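Local coordinates for protein tryptophane-5-halogenase (Microbispora sp. ATCC PTA-5024, PDB 5UAO) that chlorinates a tryptophan of a lanthipeptide at carbon 5 during biosynthesis of the antibiotic NAI-107, probably using reduced flavin, at residues A[49-63]-A[191-203]. Sequence-based numbering, arbitrary orientation.
With FAD (flavin-adenine dinucleotide), chain E.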
# COMPACT_ATOMS: atom_id res chain seq x y z
N LYS A 49 -23.47 -16.07 7.39
CA LYS A 49 -24.27 -17.15 6.87
C LYS A 49 -24.00 -17.42 5.35
O LYS A 49 -24.08 -18.56 4.95
CB LYS A 49 -25.74 -16.85 7.16
CG LYS A 49 -26.64 -18.07 7.28
CD LYS A 49 -26.28 -18.96 8.48
CE LYS A 49 -27.17 -20.18 8.50
NZ LYS A 49 -26.54 -21.23 9.34
N ALA A 50 -23.67 -16.40 4.53
CA ALA A 50 -23.41 -16.59 3.10
C ALA A 50 -22.12 -17.33 2.90
O ALA A 50 -22.04 -18.22 2.07
CB ALA A 50 -23.26 -15.26 2.38
N LYS A 51 -21.09 -16.96 3.65
CA LYS A 51 -19.77 -17.51 3.39
C LYS A 51 -19.40 -18.68 4.27
O LYS A 51 -18.50 -19.42 3.88
CB LYS A 51 -18.71 -16.44 3.50
CG LYS A 51 -18.88 -15.27 2.55
CD LYS A 51 -18.79 -15.63 1.07
CE LYS A 51 -19.05 -14.38 0.29
NZ LYS A 51 -19.29 -14.61 -1.14
N ARG A 52 -20.07 -18.87 5.42
CA ARG A 52 -19.78 -19.93 6.37
C ARG A 52 -21.11 -20.54 6.80
O ARG A 52 -21.52 -20.42 7.95
CB ARG A 52 -19.05 -19.37 7.59
CG ARG A 52 -17.67 -18.89 7.23
CD ARG A 52 -16.87 -18.67 8.45
NE ARG A 52 -15.63 -17.97 8.15
CZ ARG A 52 -14.45 -18.35 8.59
NH1 ARG A 52 -14.32 -19.42 9.38
NH2 ARG A 52 -13.40 -17.64 8.28
N PRO A 53 -21.84 -21.14 5.84
CA PRO A 53 -23.21 -21.49 6.11
C PRO A 53 -23.38 -22.55 7.15
O PRO A 53 -24.45 -22.68 7.72
CB PRO A 53 -23.71 -21.98 4.74
CG PRO A 53 -22.49 -22.30 3.98
CD PRO A 53 -21.57 -21.23 4.39
N TRP A 54 -22.33 -23.28 7.45
CA TRP A 54 -22.36 -24.21 8.57
C TRP A 54 -22.46 -23.54 9.97
O TRP A 54 -22.78 -24.22 10.93
CB TRP A 54 -21.11 -25.11 8.57
CG TRP A 54 -19.86 -24.39 8.57
CD1 TRP A 54 -19.12 -24.01 9.66
CD2 TRP A 54 -19.16 -23.91 7.41
NE1 TRP A 54 -18.01 -23.29 9.23
CE2 TRP A 54 -18.00 -23.25 7.86
CE3 TRP A 54 -19.39 -24.00 6.03
CZ2 TRP A 54 -17.07 -22.67 6.98
CZ3 TRP A 54 -18.47 -23.40 5.14
CH2 TRP A 54 -17.33 -22.76 5.63
N LEU A 55 -22.16 -22.25 10.09
CA LEU A 55 -22.25 -21.61 11.39
C LEU A 55 -23.68 -21.44 11.83
O LEU A 55 -24.58 -21.18 11.06
CB LEU A 55 -21.62 -20.25 11.37
CG LEU A 55 -20.14 -20.24 11.18
CD1 LEU A 55 -19.69 -18.78 11.20
CD2 LEU A 55 -19.48 -21.10 12.23
N ASP A 56 -23.89 -21.59 13.12
CA ASP A 56 -25.15 -21.16 13.67
C ASP A 56 -25.02 -19.66 14.04
O ASP A 56 -24.28 -19.31 14.94
CB ASP A 56 -25.52 -22.01 14.86
CG ASP A 56 -26.82 -21.55 15.45
OD1 ASP A 56 -27.77 -21.38 14.67
OD2 ASP A 56 -26.89 -21.29 16.67
N VAL A 57 -25.75 -18.79 13.34
CA VAL A 57 -25.57 -17.37 13.51
C VAL A 57 -26.86 -16.80 14.08
O VAL A 57 -27.94 -16.97 13.51
CB VAL A 57 -25.26 -16.72 12.16
CG1 VAL A 57 -25.22 -15.20 12.28
CG2 VAL A 57 -23.94 -17.23 11.60
N ALA A 58 -26.75 -16.12 15.21
CA ALA A 58 -27.88 -15.54 15.92
C ALA A 58 -27.69 -14.04 15.95
O ALA A 58 -26.57 -13.59 16.16
CB ALA A 58 -27.90 -16.08 17.35
N LEU A 59 -28.74 -13.28 15.67
CA LEU A 59 -28.73 -11.87 15.84
C LEU A 59 -29.58 -11.49 17.06
O LEU A 59 -30.77 -11.79 17.08
CB LEU A 59 -29.23 -11.16 14.55
CG LEU A 59 -28.99 -9.64 14.55
CD1 LEU A 59 -28.66 -9.05 13.18
CD2 LEU A 59 -30.18 -8.88 15.14
N VAL A 60 -28.97 -10.75 18.02
CA VAL A 60 -29.57 -10.29 19.27
C VAL A 60 -29.81 -8.77 19.22
O VAL A 60 -28.90 -8.00 18.94
CB VAL A 60 -28.67 -10.59 20.48
CG1 VAL A 60 -29.28 -10.11 21.82
CG2 VAL A 60 -28.27 -12.08 20.55
N GLU A 61 -31.02 -8.33 19.44
CA GLU A 61 -31.30 -6.90 19.46
C GLU A 61 -32.46 -6.53 20.38
O GLU A 61 -33.40 -7.33 20.65
CB GLU A 61 -31.59 -6.36 18.07
CG GLU A 61 -32.79 -6.96 17.40
CD GLU A 61 -33.18 -6.33 16.08
OE1 GLU A 61 -33.07 -5.10 15.89
OE2 GLU A 61 -33.63 -7.07 15.21
N SER A 62 -32.36 -5.31 20.87
CA SER A 62 -33.27 -4.79 21.86
C SER A 62 -34.33 -4.00 21.13
O SER A 62 -34.02 -3.01 20.47
CB SER A 62 -32.49 -3.84 22.82
OG SER A 62 -33.33 -3.28 23.81
N ALA A 63 -35.57 -4.38 21.30
CA ALA A 63 -36.65 -3.58 20.78
C ALA A 63 -36.69 -2.21 21.45
O ALA A 63 -37.34 -1.29 20.97
CB ALA A 63 -37.95 -4.31 20.99
N ARG A 191 -35.04 -15.45 6.16
CA ARG A 191 -35.21 -16.39 5.09
C ARG A 191 -33.97 -17.26 4.96
O ARG A 191 -34.06 -18.39 4.57
CB ARG A 191 -35.36 -15.61 3.82
CG ARG A 191 -35.65 -16.44 2.61
CD ARG A 191 -36.31 -15.53 1.57
NE ARG A 191 -35.35 -15.03 0.61
CZ ARG A 191 -35.48 -13.91 -0.11
NH1 ARG A 191 -36.52 -13.11 0.03
NH2 ARG A 191 -34.52 -13.61 -0.97
N ARG A 192 -32.80 -16.73 5.25
CA ARG A 192 -31.60 -17.51 5.16
C ARG A 192 -31.14 -18.22 6.41
O ARG A 192 -30.06 -18.79 6.40
CB ARG A 192 -30.50 -16.61 4.66
CG ARG A 192 -30.78 -16.16 3.25
CD ARG A 192 -29.69 -15.25 2.80
NE ARG A 192 -29.88 -14.70 1.46
CZ ARG A 192 -28.95 -13.98 0.84
NH1 ARG A 192 -27.79 -13.69 1.46
NH2 ARG A 192 -29.17 -13.51 -0.37
N GLY A 193 -31.95 -18.26 7.45
CA GLY A 193 -31.63 -19.12 8.62
C GLY A 193 -30.84 -18.43 9.74
O GLY A 193 -30.35 -19.07 10.68
N VAL A 194 -30.66 -17.12 9.66
CA VAL A 194 -30.11 -16.38 10.82
C VAL A 194 -31.17 -16.46 11.94
O VAL A 194 -32.35 -16.16 11.67
CB VAL A 194 -29.80 -14.91 10.46
CG1 VAL A 194 -29.45 -14.12 11.71
CG2 VAL A 194 -28.63 -14.82 9.48
N ARG A 195 -30.79 -16.87 13.15
CA ARG A 195 -31.78 -16.89 14.27
C ARG A 195 -31.90 -15.52 14.91
O ARG A 195 -30.91 -14.87 15.14
CB ARG A 195 -31.34 -17.90 15.32
CG ARG A 195 -31.03 -19.27 14.75
CD ARG A 195 -30.99 -20.35 15.83
NE ARG A 195 -29.79 -20.31 16.69
CZ ARG A 195 -29.72 -19.75 17.89
NH1 ARG A 195 -30.75 -19.09 18.41
NH2 ARG A 195 -28.58 -19.82 18.58
N HIS A 196 -33.10 -15.09 15.22
CA HIS A 196 -33.30 -13.84 15.89
C HIS A 196 -33.53 -14.03 17.41
O HIS A 196 -34.23 -14.94 17.79
CB HIS A 196 -34.47 -13.12 15.27
CG HIS A 196 -34.57 -11.71 15.70
ND1 HIS A 196 -35.34 -11.30 16.78
CD2 HIS A 196 -33.99 -10.59 15.20
CE1 HIS A 196 -35.22 -9.99 16.92
NE2 HIS A 196 -34.40 -9.54 15.97
N VAL A 197 -32.90 -13.18 18.26
CA VAL A 197 -33.12 -13.15 19.69
C VAL A 197 -33.53 -11.71 20.13
O VAL A 197 -32.81 -10.74 19.85
CB VAL A 197 -31.87 -13.63 20.42
CG1 VAL A 197 -32.08 -13.59 21.92
CG2 VAL A 197 -31.53 -15.07 20.00
N ASP A 198 -34.70 -11.55 20.74
CA ASP A 198 -35.12 -10.25 21.22
C ASP A 198 -34.67 -10.14 22.67
O ASP A 198 -35.22 -10.80 23.55
CB ASP A 198 -36.61 -10.05 21.05
CG ASP A 198 -37.15 -8.75 21.70
OD1 ASP A 198 -36.39 -7.79 22.00
OD2 ASP A 198 -38.38 -8.70 21.95
N ALA A 199 -33.69 -9.28 22.92
CA ALA A 199 -33.16 -9.17 24.30
C ALA A 199 -32.43 -7.86 24.47
O ALA A 199 -31.90 -7.29 23.51
CB ALA A 199 -32.22 -10.33 24.57
N THR A 200 -32.41 -7.36 25.69
CA THR A 200 -31.62 -6.23 26.04
C THR A 200 -30.50 -6.71 26.90
O THR A 200 -30.73 -7.29 28.01
CB THR A 200 -32.46 -5.14 26.75
OG1 THR A 200 -33.44 -4.73 25.81
CG2 THR A 200 -31.59 -3.92 27.09
N VAL A 201 -29.26 -6.58 26.40
CA VAL A 201 -28.10 -7.09 27.17
C VAL A 201 -27.84 -6.15 28.33
O VAL A 201 -27.80 -4.95 28.12
CB VAL A 201 -26.84 -7.24 26.26
CG1 VAL A 201 -25.56 -7.44 27.08
CG2 VAL A 201 -27.07 -8.38 25.27
N ALA A 202 -27.70 -6.70 29.55
CA ALA A 202 -27.44 -5.93 30.81
C ALA A 202 -25.98 -6.01 31.20
O ALA A 202 -25.43 -5.05 31.74
CB ALA A 202 -28.25 -6.47 32.00
N GLU A 203 -25.40 -7.18 31.02
CA GLU A 203 -24.03 -7.39 31.40
C GLU A 203 -23.35 -8.33 30.44
O GLU A 203 -23.87 -9.36 30.00
CB GLU A 203 -23.93 -7.96 32.80
CG GLU A 203 -22.49 -8.04 33.28
CD GLU A 203 -22.33 -8.84 34.57
OE1 GLU A 203 -23.37 -9.18 35.21
OE2 GLU A 203 -21.16 -9.14 34.93
PA FAD E . -27.03 1.32 15.33
O1A FAD E . -27.84 1.60 14.07
O2A FAD E . -26.85 2.36 16.45
O5B FAD E . -27.50 -0.09 15.97
C5B FAD E . -27.20 -0.54 17.27
C4B FAD E . -28.01 -1.79 17.51
O4B FAD E . -27.44 -2.27 18.74
C3B FAD E . -29.53 -1.64 17.75
O3B FAD E . -30.34 -2.73 17.08
C2B FAD E . -29.67 -1.73 19.27
O2B FAD E . -30.98 -2.22 19.77
C1B FAD E . -28.52 -2.69 19.59
N9A FAD E . -28.13 -2.61 21.02
C8A FAD E . -27.49 -1.58 21.64
N7A FAD E . -27.29 -1.90 22.95
C5A FAD E . -27.84 -3.12 23.15
C6A FAD E . -28.03 -3.98 24.31
N6A FAD E . -27.55 -3.59 25.53
N1A FAD E . -28.62 -5.15 24.12
C2A FAD E . -29.07 -5.57 22.92
N3A FAD E . -28.95 -4.81 21.82
C4A FAD E . -28.36 -3.60 21.90
N1 FAD E . -23.13 5.80 6.72
C2 FAD E . -23.15 5.73 5.35
O2 FAD E . -22.65 4.73 4.74
N3 FAD E . -23.72 6.72 4.60
C4 FAD E . -24.29 7.81 5.13
O4 FAD E . -24.78 8.68 4.34
C4X FAD E . -24.30 7.94 6.63
N5 FAD E . -24.79 9.02 7.28
C5X FAD E . -24.79 9.12 8.63
C6 FAD E . -25.31 10.25 9.24
C7 FAD E . -25.29 10.41 10.61
C7M FAD E . -25.87 11.61 11.31
C8 FAD E . -24.77 9.33 11.45
C8M FAD E . -24.78 9.50 12.96
C9 FAD E . -24.25 8.20 10.86
C9A FAD E . -24.20 8.03 9.47
N10 FAD E . -23.63 6.86 8.84
C10 FAD E . -23.67 6.83 7.41
C1' FAD E . -23.10 5.65 9.54
C2' FAD E . -24.30 4.59 9.36
O2' FAD E . -25.41 5.33 9.86
C3' FAD E . -24.70 3.30 10.17
O3' FAD E . -26.06 2.73 10.08
C4' FAD E . -24.94 3.71 11.59
O4' FAD E . -24.58 5.10 11.81
C5' FAD E . -24.28 2.61 12.43
O5' FAD E . -25.02 1.43 12.35
P FAD E . -24.82 0.45 13.66
O1P FAD E . -23.40 0.37 14.01
O2P FAD E . -25.52 -0.81 13.19
O3P FAD E . -25.46 1.07 14.96
O HOH W 1 -27.83 -19.90 11.75
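Arg195 N donates to Val57 O (2.9 Å) in the first of five backbone hydrogen bonds that pair strands 56-61 and 195-198 in parallel, in a Rossmann-type FAD-binding sheet where strand 56-61 is flanked on its other side by strand 31-35. The ladder runs through to Ala199 N on Glu61 O. Salt-bridged side chains grip its start: the guanidinium of Arg195 meets Asp56 side-on, NE shared between OD1 and OD2 and NH2 reaching OD2 (2.9 Å), with the two flat groups only 16° apart. The bend of the arginine chain at chi3 (-74°) brings its guanidinium round to the carboxylate, and the methyl of Ala58 lies over one face. The ring of His196 directs NE2 in its own plane to the anti lone pair of Glu61 OE2 (2.7 Å). Tyr42 OH bonds the same oxygen, which gives OE2 two partners. Val60 packs alongside Val197, and Val60 CG1 touches Ala199 CB at 4.0 Å. At the start of the pair, water 1 accepts from Lys49 NZ and Val57 N and lies close to the carbonyl O of Gly193, the residue that ends helix 178-191 in a Schellman motif. At the far end, the hydroxyls of Ser62 and Thr200 meet at a very short OG to OG1 distance of 2.5 Å. Val201 reads the adenine edge of FAD with its backbone: its N donates to N1A (2.8 Å) and its O accepts from N6A (2.9 Å).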